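Local coordinates for uncharacterized protein (Escherichia coli O157:H7, PDB 4ZV9) that is of unknown function but, as a member of the dienelactone hydrolase family with an alpha/beta-hydrolase fold, probably hydrolyses ester or lactone bonds, at residues Arg29-Lys34 with Tyr57-Ala62; Glu50-Asn55 with Phe210-Thr215; Glu199-Pro204 with Trp227-Lys232. One frame throughout, in Å; residues are numbered along the deposited sequence.

Interaction 1. Residues Arg29-Lys34 with Tyr57-Ala62; sequences RGYLVK and YIEDVA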
loop_
_atom_site.group_PDB
_atom_site.type_symbol
_atom_site.label_atom_id
_atom_site.label_comp_id
_atom_site.label_asym_id
_atom_site.label_seq_id
_atom_site.Cartn_x
_atom_site.Cartn_y
_atom_site.Cartn_z
ATOM N N ARG A 29 -5.197 -6.911 13.666
ATOM C CA ARG A 29 -3.761 -6.952 13.910
ATOM C C ARG A 29 -3.023 -6.303 12.747
ATOM O O ARG A 29 -3.402 -6.486 11.585
ATOM C CB ARG A 29 -3.347 -8.410 14.033
ATOM C CG ARG A 29 -1.856 -8.714 14.019
ATOM C CD ARG A 29 -1.661 -10.212 14.219
ATOM N NE ARG A 29 -0.309 -10.693 13.930
ATOM C CZ ARG A 29 0.652 -10.864 14.842
ATOM N NH1 ARG A 29 0.457 -10.556 16.113
ATOM N NH2 ARG A 29 1.833 -11.334 14.466
ATOM N N GLY A 30 -1.969 -5.561 13.059
ATOM C CA GLY A 30 -1.135 -4.929 12.055
ATOM C C GLY A 30 0.322 -4.849 12.495
ATOM O O GLY A 30 0.617 -4.877 13.691
ATOM N N TYR A 31 1.219 -4.786 11.519
ATOM C CA TYR A 31 2.646 -4.632 11.743
ATOM C C TYR A 31 2.971 -3.145 11.633
ATOM O O TYR A 31 2.830 -2.538 10.550
ATOM C CB TYR A 31 3.392 -5.445 10.694
ATOM C CG TYR A 31 4.904 -5.519 10.830
ATOM C CD1 TYR A 31 5.502 -6.093 11.946
ATOM C CD2 TYR A 31 5.728 -5.104 9.787
ATOM C CE1 TYR A 31 6.883 -6.227 12.020
ATOM C CE2 TYR A 31 7.105 -5.241 9.858
ATOM C CZ TYR A 31 7.679 -5.769 10.971
ATOM O OH TYR A 31 9.055 -5.884 11.025
ATOM N N LEU A 32 3.327 -2.532 12.754
ATOM C CA LEU A 32 3.620 -1.110 12.812
ATOM C C LEU A 32 5.135 -0.901 12.899
ATOM O O LEU A 32 5.765 -1.431 13.818
ATOM C CB LEU A 32 2.965 -0.506 14.060
ATOM C CG LEU A 32 3.132 1.005 14.306
ATOM C CD1 LEU A 32 2.310 1.792 13.310
ATOM C CD2 LEU A 32 2.672 1.358 15.718
ATOM N N VAL A 33 5.712 -0.119 11.978
ATOM C CA VAL A 33 7.142 0.152 12.006
ATOM C C VAL A 33 7.396 1.656 12.011
ATOM O O VAL A 33 6.866 2.370 11.161
ATOM C CB VAL A 33 7.891 -0.458 10.805
ATOM C CG1 VAL A 33 9.391 -0.470 11.089
ATOM C CG2 VAL A 33 7.422 -1.878 10.530
ATOM N N LYS A 34 8.223 2.126 12.946
ATOM C CA LYS A 34 8.555 3.549 13.080
ATOM C C LYS A 34 10.050 3.770 12.930
ATOM O O LYS A 34 10.839 2.861 13.213
ATOM C CB LYS A 34 8.237 4.036 14.491
ATOM C CG LYS A 34 6.823 3.843 14.958
ATOM C CD LYS A 34 6.710 4.121 16.452
ATOM C CE LYS A 34 5.272 3.940 16.896
ATOM N NZ LYS A 34 5.106 3.987 18.370
ATOM N N TYR A 57 7.438 -10.481 2.738
ATOM C CA TYR A 57 7.764 -9.440 1.759
ATOM C C TYR A 57 7.117 -8.125 2.124
ATOM O O TYR A 57 7.788 -7.099 2.188
ATOM C CB TYR A 57 7.332 -9.870 0.356
ATOM C CG TYR A 57 7.096 -8.736 -0.633
ATOM C CD1 TYR A 57 8.140 -7.913 -1.060
ATOM C CD2 TYR A 57 5.830 -8.529 -1.178
ATOM C CE1 TYR A 57 7.923 -6.903 -1.999
ATOM C CE2 TYR A 57 5.602 -7.534 -2.102
ATOM C CZ TYR A 57 6.647 -6.719 -2.518
ATOM O OH TYR A 57 6.394 -5.716 -3.450
ATOM N N ILE A 58 5.830 -8.154 2.445
ATOM C CA ILE A 58 5.130 -6.928 2.829
ATOM C C ILE A 58 5.662 -6.356 4.146
ATOM O O ILE A 58 5.769 -5.135 4.309
ATOM C CB ILE A 58 3.609 -7.150 2.911
ATOM C CG1 ILE A 58 3.077 -7.548 1.534
ATOM C CG2 ILE A 58 2.916 -5.892 3.430
ATOM C CD1 ILE A 58 3.219 -6.462 0.462
ATOM N N GLU A 59 5.980 -7.222 5.098
ATOM C CA GLU A 59 6.572 -6.754 6.353
ATOM C C GLU A 59 7.900 -6.045 6.074
ATOM O O GLU A 59 8.210 -5.003 6.671
ATOM C CB GLU A 59 6.739 -7.908 7.354
ATOM C CG GLU A 59 5.402 -8.413 7.873
ATOM C CD GLU A 59 5.540 -9.497 8.945
ATOM O OE1 GLU A 59 6.552 -10.203 8.927
ATOM O OE2 GLU A 59 4.620 -9.644 9.771
ATOM N N ASP A 60 8.690 -6.597 5.156
ATOM C CA ASP A 60 9.945 -5.948 4.775
ATOM C C ASP A 60 9.653 -4.569 4.151
ATOM O O ASP A 60 10.340 -3.600 4.446
ATOM C CB ASP A 60 10.731 -6.804 3.797
ATOM C CG ASP A 60 12.157 -6.321 3.636
ATOM O OD1 ASP A 60 12.891 -6.262 4.651
ATOM O OD2 ASP A 60 12.565 -6.058 2.506
ATOM N N VAL A 61 8.638 -4.485 3.292
ATOM C CA VAL A 61 8.307 -3.207 2.665
ATOM C C VAL A 61 7.966 -2.168 3.738
ATOM O O VAL A 61 8.376 -1.013 3.637
ATOM C CB VAL A 61 7.182 -3.353 1.626
ATOM C CG1 VAL A 61 6.705 -1.987 1.145
ATOM C CG2 VAL A 61 7.682 -4.180 0.456
ATOM N N ALA A 62 7.233 -2.591 4.767
ATOM C CA ALA A 62 6.897 -1.698 5.868
ATOM C C ALA A 62 8.167 -1.170 6.522
ATOM O O ALA A 62 8.263 0.030 6.827
ATOM C CB ALA A 62 5.994 -2.384 6.863
#

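Interaction 2. Residues Glu50-Asn55 with Phe210-Thr215; sequences ENRGLN and FHNDST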
loop_
_atom_site.group_PDB
_atom_site.type_symbol
_atom_site.label_atom_id
_atom_site.label_comp_id
_atom_site.label_asym_id
_atom_site.label_seq_id
_atom_site.Cartn_x
_atom_site.Cartn_y
_atom_site.Cartn_z
ATOM N N GLU A 50 -0.740 -7.983 -0.861
ATOM C CA GLU A 50 -1.256 -8.538 -2.102
ATOM C C GLU A 50 -2.472 -9.447 -1.809
ATOM O O GLU A 50 -3.217 -9.213 -0.839
ATOM C CB GLU A 50 -0.096 -9.253 -2.849
ATOM C CG GLU A 50 1.085 -8.331 -3.174
ATOM C CD GLU A 50 2.306 -9.050 -3.766
ATOM O OE1 GLU A 50 2.755 -10.038 -3.173
ATOM O OE2 GLU A 50 2.863 -8.595 -4.789
ATOM N N ASN A 51 -2.660 -10.498 -2.598
ATOM C CA ASN A 51 -3.800 -11.404 -2.425
ATOM C C ASN A 51 -3.549 -12.611 -1.523
ATOM O O ASN A 51 -4.274 -13.614 -1.603
ATOM C CB ASN A 51 -4.283 -11.902 -3.790
ATOM C CG ASN A 51 -3.227 -12.687 -4.549
ATOM O OD1 ASN A 51 -2.057 -12.681 -4.205
ATOM N ND2 ASN A 51 -3.644 -13.336 -5.624
ATOM N N ARG A 52 -2.549 -12.535 -0.658
ATOM C CA ARG A 52 -2.225 -13.661 0.200
ATOM C C ARG A 52 -1.817 -13.274 1.621
ATOM O O ARG A 52 -1.024 -13.972 2.248
ATOM C CB ARG A 52 -1.153 -14.512 -0.475
ATOM C CG ARG A 52 0.057 -13.739 -0.987
ATOM C CD ARG A 52 0.437 -14.314 -2.314
ATOM N NE ARG A 52 1.753 -13.922 -2.818
ATOM C CZ ARG A 52 1.977 -13.109 -3.836
ATOM N NH1 ARG A 52 0.957 -12.523 -4.463
ATOM N NH2 ARG A 52 3.229 -12.875 -4.220
ATOM N N GLY A 53 -2.374 -12.171 2.115
ATOM C CA GLY A 53 -2.147 -11.723 3.483
ATOM C C GLY A 53 -0.801 -11.065 3.748
ATOM O O GLY A 53 -0.035 -10.762 2.828
ATOM N N LEU A 54 -0.515 -10.880 5.030
ATOM C CA LEU A 54 0.650 -10.167 5.482
ATOM C C LEU A 54 1.845 -11.100 5.561
ATOM O O LEU A 54 2.086 -11.705 6.604
ATOM C CB LEU A 54 0.354 -9.544 6.848
ATOM C CG LEU A 54 1.476 -8.677 7.441
ATOM C CD1 LEU A 54 1.831 -7.534 6.520
ATOM C CD2 LEU A 54 1.052 -8.153 8.804
ATOM N N ASN A 55 2.552 -11.249 4.447
ATOM C CA ASN A 55 3.663 -12.181 4.363
ATOM C C ASN A 55 4.995 -11.452 4.602
ATOM O O ASN A 55 5.005 -10.233 4.743
ATOM C CB ASN A 55 3.605 -12.994 3.043
ATOM C CG ASN A 55 3.891 -12.167 1.791
ATOM O OD1 ASN A 55 4.200 -10.986 1.840
ATOM N ND2 ASN A 55 3.770 -12.822 0.640
ATOM N N PHE A 210 6.587 -7.247 -10.164
ATOM C CA PHE A 210 8.033 -7.005 -10.382
ATOM C C PHE A 210 8.775 -6.445 -9.173
ATOM O O PHE A 210 9.991 -6.565 -9.101
ATOM C CB PHE A 210 8.332 -6.154 -11.641
ATOM C CG PHE A 210 7.869 -4.729 -11.555
ATOM C CD1 PHE A 210 8.588 -3.782 -10.831
ATOM C CD2 PHE A 210 6.739 -4.314 -12.238
ATOM C CE1 PHE A 210 8.166 -2.462 -10.760
ATOM C CE2 PHE A 210 6.322 -2.990 -12.185
ATOM C CZ PHE A 210 7.035 -2.064 -11.439
ATOM N N HIS A 211 8.056 -5.836 -8.240
ATOM C CA HIS A 211 8.675 -5.338 -7.016
ATOM C C HIS A 211 8.823 -6.442 -5.959
ATOM O O HIS A 211 9.595 -6.281 -5.003
ATOM C CB HIS A 211 7.841 -4.204 -6.436
ATOM C CG HIS A 211 8.487 -3.519 -5.275
ATOM N ND1 HIS A 211 8.189 -3.835 -3.968
ATOM C CD2 HIS A 211 9.432 -2.547 -5.226
ATOM C CE1 HIS A 211 8.919 -3.086 -3.162
ATOM N NE2 HIS A 211 9.680 -2.295 -3.900
ATOM N N ASN A 212 8.106 -7.553 -6.121
ATOM C CA ASN A 212 8.146 -8.628 -5.129
ATOM C C ASN A 212 9.377 -9.509 -5.328
ATOM O O ASN A 212 9.383 -10.437 -6.131
ATOM C CB ASN A 212 6.864 -9.456 -5.145
ATOM C CG ASN A 212 6.776 -10.427 -3.960
ATOM O OD1 ASN A 212 7.794 -10.791 -3.355
ATOM N ND2 ASN A 212 5.538 -10.840 -3.609
ATOM N N ASP A 213 10.390 -9.241 -4.514
ATOM C CA ASP A 213 11.657 -9.953 -4.571
ATOM C C ASP A 213 11.605 -11.405 -4.059
ATOM O O ASP A 213 12.598 -12.118 -4.159
ATOM C CB ASP A 213 12.731 -9.137 -3.850
ATOM C CG ASP A 213 12.284 -8.695 -2.483
ATOM O OD1 ASP A 213 12.304 -9.542 -1.573
ATOM O OD2 ASP A 213 11.879 -7.516 -2.340
ATOM N N SER A 214 10.452 -11.860 -3.569
ATOM C CA SER A 214 10.304 -13.261 -3.161
ATOM C C SER A 214 9.702 -14.127 -4.285
ATOM O O SER A 214 9.485 -15.331 -4.088
ATOM C CB SER A 214 9.441 -13.368 -1.905
ATOM O OG SER A 214 8.065 -13.062 -2.170
ATOM N N THR A 215 9.479 -13.549 -5.462
ATOM C CA THR A 215 8.873 -14.295 -6.587
ATOM C C THR A 215 9.744 -14.217 -7.837
ATOM O O THR A 215 10.563 -13.311 -7.972
ATOM C CB THR A 215 7.501 -13.729 -6.999
ATOM O OG1 THR A 215 7.682 -12.472 -7.680
ATOM C CG2 THR A 215 6.606 -13.522 -5.795
HETATM O O HOH W 1 5.303 -13.359 -2.091
#

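Interaction 3. Residues Glu199-Pro204 with Trp227-Lys232; sequences EAYIYP and WQRTLK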
loop_
_atom_site.group_PDB
_atom_site.type_symbol
_atom_site.label_atom_id
_atom_site.label_comp_id
_atom_site.label_asym_id
_atom_site.label_seq_id
_atom_site.Cartn_x
_atom_site.Cartn_y
_atom_site.Cartn_z
ATOM N N GLU A 199 0.908 10.835 -11.793
ATOM C CA GLU A 199 2.010 10.449 -12.676
ATOM C C GLU A 199 1.888 8.943 -12.809
ATOM O O GLU A 199 1.614 8.254 -11.824
ATOM C CB GLU A 199 3.391 10.814 -12.129
ATOM C CG GLU A 199 3.701 12.298 -12.151
ATOM C CD GLU A 199 5.121 12.617 -11.711
ATOM O OE1 GLU A 199 5.962 11.696 -11.616
ATOM O OE2 GLU A 199 5.406 13.807 -11.470
ATOM N N ALA A 200 2.043 8.439 -14.030
ATOM C CA ALA A 200 1.933 7.003 -14.262
ATOM C C ALA A 200 3.120 6.538 -15.063
ATOM O O ALA A 200 3.576 7.230 -15.966
ATOM C CB ALA A 200 0.645 6.667 -14.987
ATOM N N TYR A 201 3.633 5.371 -14.703
ATOM C CA TYR A 201 4.790 4.808 -15.373
ATOM C C TYR A 201 4.529 3.369 -15.748
ATOM O O TYR A 201 4.013 2.586 -14.941
ATOM C CB TYR A 201 6.024 4.895 -14.477
ATOM C CG TYR A 201 6.405 6.313 -14.171
ATOM C CD1 TYR A 201 7.161 7.062 -15.081
ATOM C CD2 TYR A 201 5.988 6.924 -12.996
ATOM C CE1 TYR A 201 7.500 8.377 -14.810
ATOM C CE2 TYR A 201 6.329 8.235 -12.711
ATOM C CZ TYR A 201 7.077 8.957 -13.621
ATOM O OH TYR A 201 7.399 10.260 -13.348
ATOM N N ILE A 202 4.871 3.035 -16.987
ATOM C CA ILE A 202 4.760 1.675 -17.475
ATOM C C ILE A 202 6.189 1.166 -17.615
ATOM O O ILE A 202 6.967 1.714 -18.384
ATOM C CB ILE A 202 4.003 1.617 -18.811
ATOM C CG1 ILE A 202 2.591 2.157 -18.608
ATOM C CG2 ILE A 202 3.934 0.186 -19.326
ATOM C CD1 ILE A 202 1.846 2.434 -19.895
ATOM N N TYR A 203 6.515 0.104 -16.883
ATOM C CA TYR A 203 7.865 -0.442 -16.857
ATOM C C TYR A 203 7.993 -1.486 -17.964
ATOM O O TYR A 203 7.260 -2.479 -17.957
ATOM C CB TYR A 203 8.168 -1.007 -15.454
ATOM C CG TYR A 203 8.131 0.096 -14.414
ATOM C CD1 TYR A 203 6.925 0.558 -13.908
ATOM C CD2 TYR A 203 9.303 0.730 -13.992
ATOM C CE1 TYR A 203 6.883 1.597 -12.992
ATOM C CE2 TYR A 203 9.272 1.768 -13.074
ATOM C CZ TYR A 203 8.060 2.198 -12.575
ATOM O OH TYR A 203 8.009 3.241 -11.667
ATOM N N PRO A 204 8.901 -1.251 -18.938
ATOM C CA PRO A 204 8.992 -2.181 -20.069
ATOM C C PRO A 204 9.574 -3.550 -19.739
ATOM O O PRO A 204 10.384 -3.690 -18.827
ATOM C CB PRO A 204 9.906 -1.449 -21.063
ATOM C CG PRO A 204 10.733 -0.538 -20.228
ATOM C CD PRO A 204 9.902 -0.169 -19.026
ATOM N N TRP A 227 10.560 2.213 -6.707
ATOM C CA TRP A 227 10.649 2.570 -5.302
ATOM C C TRP A 227 11.223 3.979 -5.129
ATOM O O TRP A 227 10.761 4.726 -4.279
ATOM C CB TRP A 227 11.454 1.553 -4.502
ATOM C CG TRP A 227 11.283 1.735 -3.028
ATOM C CD1 TRP A 227 12.229 2.128 -2.140
ATOM C CD2 TRP A 227 10.071 1.551 -2.272
ATOM N NE1 TRP A 227 11.701 2.167 -0.867
ATOM C CE2 TRP A 227 10.377 1.820 -0.926
ATOM C CE3 TRP A 227 8.770 1.170 -2.606
ATOM C CZ2 TRP A 227 9.420 1.733 0.095
ATOM C CZ3 TRP A 227 7.826 1.064 -1.604
ATOM C CH2 TRP A 227 8.158 1.338 -0.258
ATOM N N GLN A 228 12.234 4.322 -5.920
ATOM C CA GLN A 228 12.826 5.658 -5.842
ATOM C C GLN A 228 11.773 6.693 -6.138
ATOM O O GLN A 228 11.676 7.692 -5.435
ATOM C CB GLN A 228 13.951 5.812 -6.856
ATOM C CG GLN A 228 14.674 7.162 -6.849
ATOM C CD GLN A 228 15.709 7.287 -7.963
ATOM O OE1 GLN A 228 15.586 6.679 -9.034
ATOM N NE2 GLN A 228 16.734 8.090 -7.717
ATOM N N ARG A 229 10.977 6.451 -7.172
ATOM C CA ARG A 229 9.884 7.357 -7.509
ATOM C C ARG A 229 8.856 7.458 -6.375
ATOM O O ARG A 229 8.339 8.540 -6.082
ATOM C CB ARG A 229 9.210 6.922 -8.804
ATOM C CG ARG A 229 10.037 7.237 -10.035
ATOM C CD ARG A 229 9.518 6.463 -11.230
ATOM N NE ARG A 229 10.188 6.855 -12.468
ATOM C CZ ARG A 229 10.153 6.158 -13.597
ATOM N NH1 ARG A 229 9.509 4.992 -13.662
ATOM N NH2 ARG A 229 10.783 6.622 -14.671
ATOM N N THR A 230 8.572 6.334 -5.746
ATOM C CA THR A 230 7.646 6.286 -4.604
ATOM C C THR A 230 8.144 7.124 -3.405
ATOM O O THR A 230 7.400 7.925 -2.852
ATOM C CB THR A 230 7.398 4.840 -4.196
ATOM O OG1 THR A 230 6.853 4.128 -5.307
ATOM C CG2 THR A 230 6.435 4.755 -3.008
ATOM N N LEU A 231 9.419 6.995 -3.060
ATOM C CA LEU A 231 10.002 7.803 -1.982
ATOM C C LEU A 231 9.988 9.313 -2.297
ATOM O O LEU A 231 9.728 10.137 -1.416
ATOM C CB LEU A 231 11.431 7.348 -1.660
ATOM C CG LEU A 231 11.577 5.906 -1.151
ATOM C CD1 LEU A 231 13.008 5.655 -0.695
ATOM C CD2 LEU A 231 10.606 5.602 -0.021
ATOM N N LYS A 232 10.239 9.679 -3.547
ATOM C CA LYS A 232 10.152 11.091 -3.930
ATOM C C LYS A 232 8.717 11.611 -3.804
ATOM O O LYS A 232 8.497 12.773 -3.451
ATOM C CB LYS A 232 10.655 11.310 -5.359
ATOM C CG LYS A 232 12.157 11.101 -5.464
ATOM C CD LYS A 232 12.752 11.461 -6.819
ATOM C CE LYS A 232 14.165 10.907 -6.903
ATOM N NZ LYS A 232 14.919 11.503 -8.036
#

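Interaction 1. Residues Arg29-Lys34 with Tyr57-Ala62
The phenol ring of Tyr31 carries the Glu59 CG methylene over one face and meets the Ala62 methyl at its edge, near the ring plane. Glu59 CG stands 4.2 Å from the Tyr31 ring centroid and 24° off the normal, a CH-pi contact displaced toward the CD2-CE2 rim. On that same rim Tyr31 CE2 packs 3.7 Å from Glu59 CB and 3.4 Å from Glu59 O. The ring gets there because CG of Tyr31 is anti to the backbone N (chi1 -175°), which sends the phenol from the strand across to the helix. The extended Glu59 side chain crosses it at about a right angle, leading its carboxylate past the ring to the hydroxyl of Tyr16, while Tyr31 OH is bonded to Arg63, one residue past the helical segment. Ala62 CB fits between two strand residues, 4.0 Å from Tyr31 CD2 and 4.0 Å from Val33 CG2. Its small size suits the approach of the backbones, with the Val33 and Ala62 CA atoms 6.4 Å apart. The axes of segments 29-34 and 57-62 come within 9.0 Å and run at 30°. Helix 56-67 also packs on strand 42-48 of the same sheet, through Ile58 and Val61, while Ala14 of strand 12-21 touches Tyr31 and Val33. Cohesion here is largely apolar, with one ring carbon also resting against a helix carbonyl oxygen; the polar ends of Tyr31 and Glu59 are satisfied by neighbouring residues, which lets both side chains lend their carbon parts to the helix-sheet interface.

Interaction 2. Residues Glu50-Asn55 with Phe210-Thr215
Asn212 ND2 reaches Glu50 OE1 at 2.9 Å, but the N-H points well aside (123°), so the bond is weak. Asn212 CG is anti to the backbone N (chi1 -170°), carrying the amide across to loop 50-55, its plane turned 42° from the Glu50 carboxylate. Arg52, bent at chi2, arrives from the opposite direction. Its NH2 stops 3.1 Å from Asn212 ND2, two donors whose approach is probably made tolerable by Glu50 OE1, also 3.1 Å from Arg52 NH2 and held by charge, well out of the guanidinium plane. Thr215 CG2 touches the guanidinium edge. Arg52 NH1 bonds Asn51 OD1 in plane, and NE pairs with Asp88, fixing the group on several sides. Asn212 OD1 accepts from Ser214 N (2.9 Å), an Asx turn, and from Ser214 OG on the same amide face. Thr215 N and OG1 both donate to Asn212 O, the former closing a type I beta turn. A water accepts from Asn212 ND2 and, weakly, Asn55 ND2, and donates to Ser214 OG, linking the loops. Glu50 touches Phe129, which precedes Cys130, seen as a hydroxyethylthio-cysteine in a Gly-x-Cys-x-Gly nucleophile-elbow sequence, so the loops probably border the active site, as in dienelactone hydrolases.

Interaction 3. Residues Glu199-Pro204 with Trp227-Lys232
Strand 198-203 and helix 220-237 are the last strand and last helix of this alpha/beta-hydrolase chain, and Arg229 spans the gap between them to lie against Tyr201 and Tyr203 on one face of the strand. These tyrosines stand two residues apart, both directed at the helix. Stacked on Tyr201, the Arg229 guanidinium is nearly parallel to the ring, its plane turned only 14°, with centres 3.7 Å apart. This is a cation-pi contact over the face, offset toward the CD1 side of the rim, where Tyr201 CD1 is 3.5 Å from Arg229 CZ. Behind it the methylene Arg229 CD covers the same ring at 4.0 Å from the centroid, a CH-pi contact, so tail and head of the arginine share one aromatic face. The side chain reaches this far because it is extended from CG to NE. At the guanidinium edge, Arg229 NH1 donates to Tyr203 OH at 3.0 Å; the bond is fairly straight (157°) and the oxygen is close to the guanidinium plane. Tyr203 itself, its ring plane 54° from the guanidinium, slides past Arg229 rather than stacking on it. Its hydroxyl has a second partner in His172 ND1, on the neighbouring strand 169-174. Tyr201 OH donates to Glu199 OE1, 2.7 Å away, which holds the far end of the stacked ring. Arg229 is therefore held in two ways at once, by its flat face on one ring and by an edge N-H on the other. The cation probably draws much of its stability here from aromatic electrons and a phenol oxygen; Glu199 OE1, 6.5 Å from Arg229 NE, makes no salt bridge with it but may still favour the charge at longer range and make the Tyr201 ring more electron-rich.

In the fold
Interactions 1 and 3 each lay a helix against a strand, on different parts of the fold: interaction 1 is buried against the central sheet, interaction 3 partly buried beside the C-terminal strands 169-174 and 198-203. Interaction 2 joins loops instead, also buried, yet mainly polar. Apolar packing thus marks the first, an amide, charges and a water the second, and a cation on aromatic rings the third. Direct contacts link them: Tyr57 of helix 56-67 probably bonds His211 by its hydroxyl, Val61 packs on Trp227, Phe210 meets Tyr203, and His211 packs on Trp227. The loop 210-215 thereby bridges the helix of interaction 1 and both elements of interaction 3.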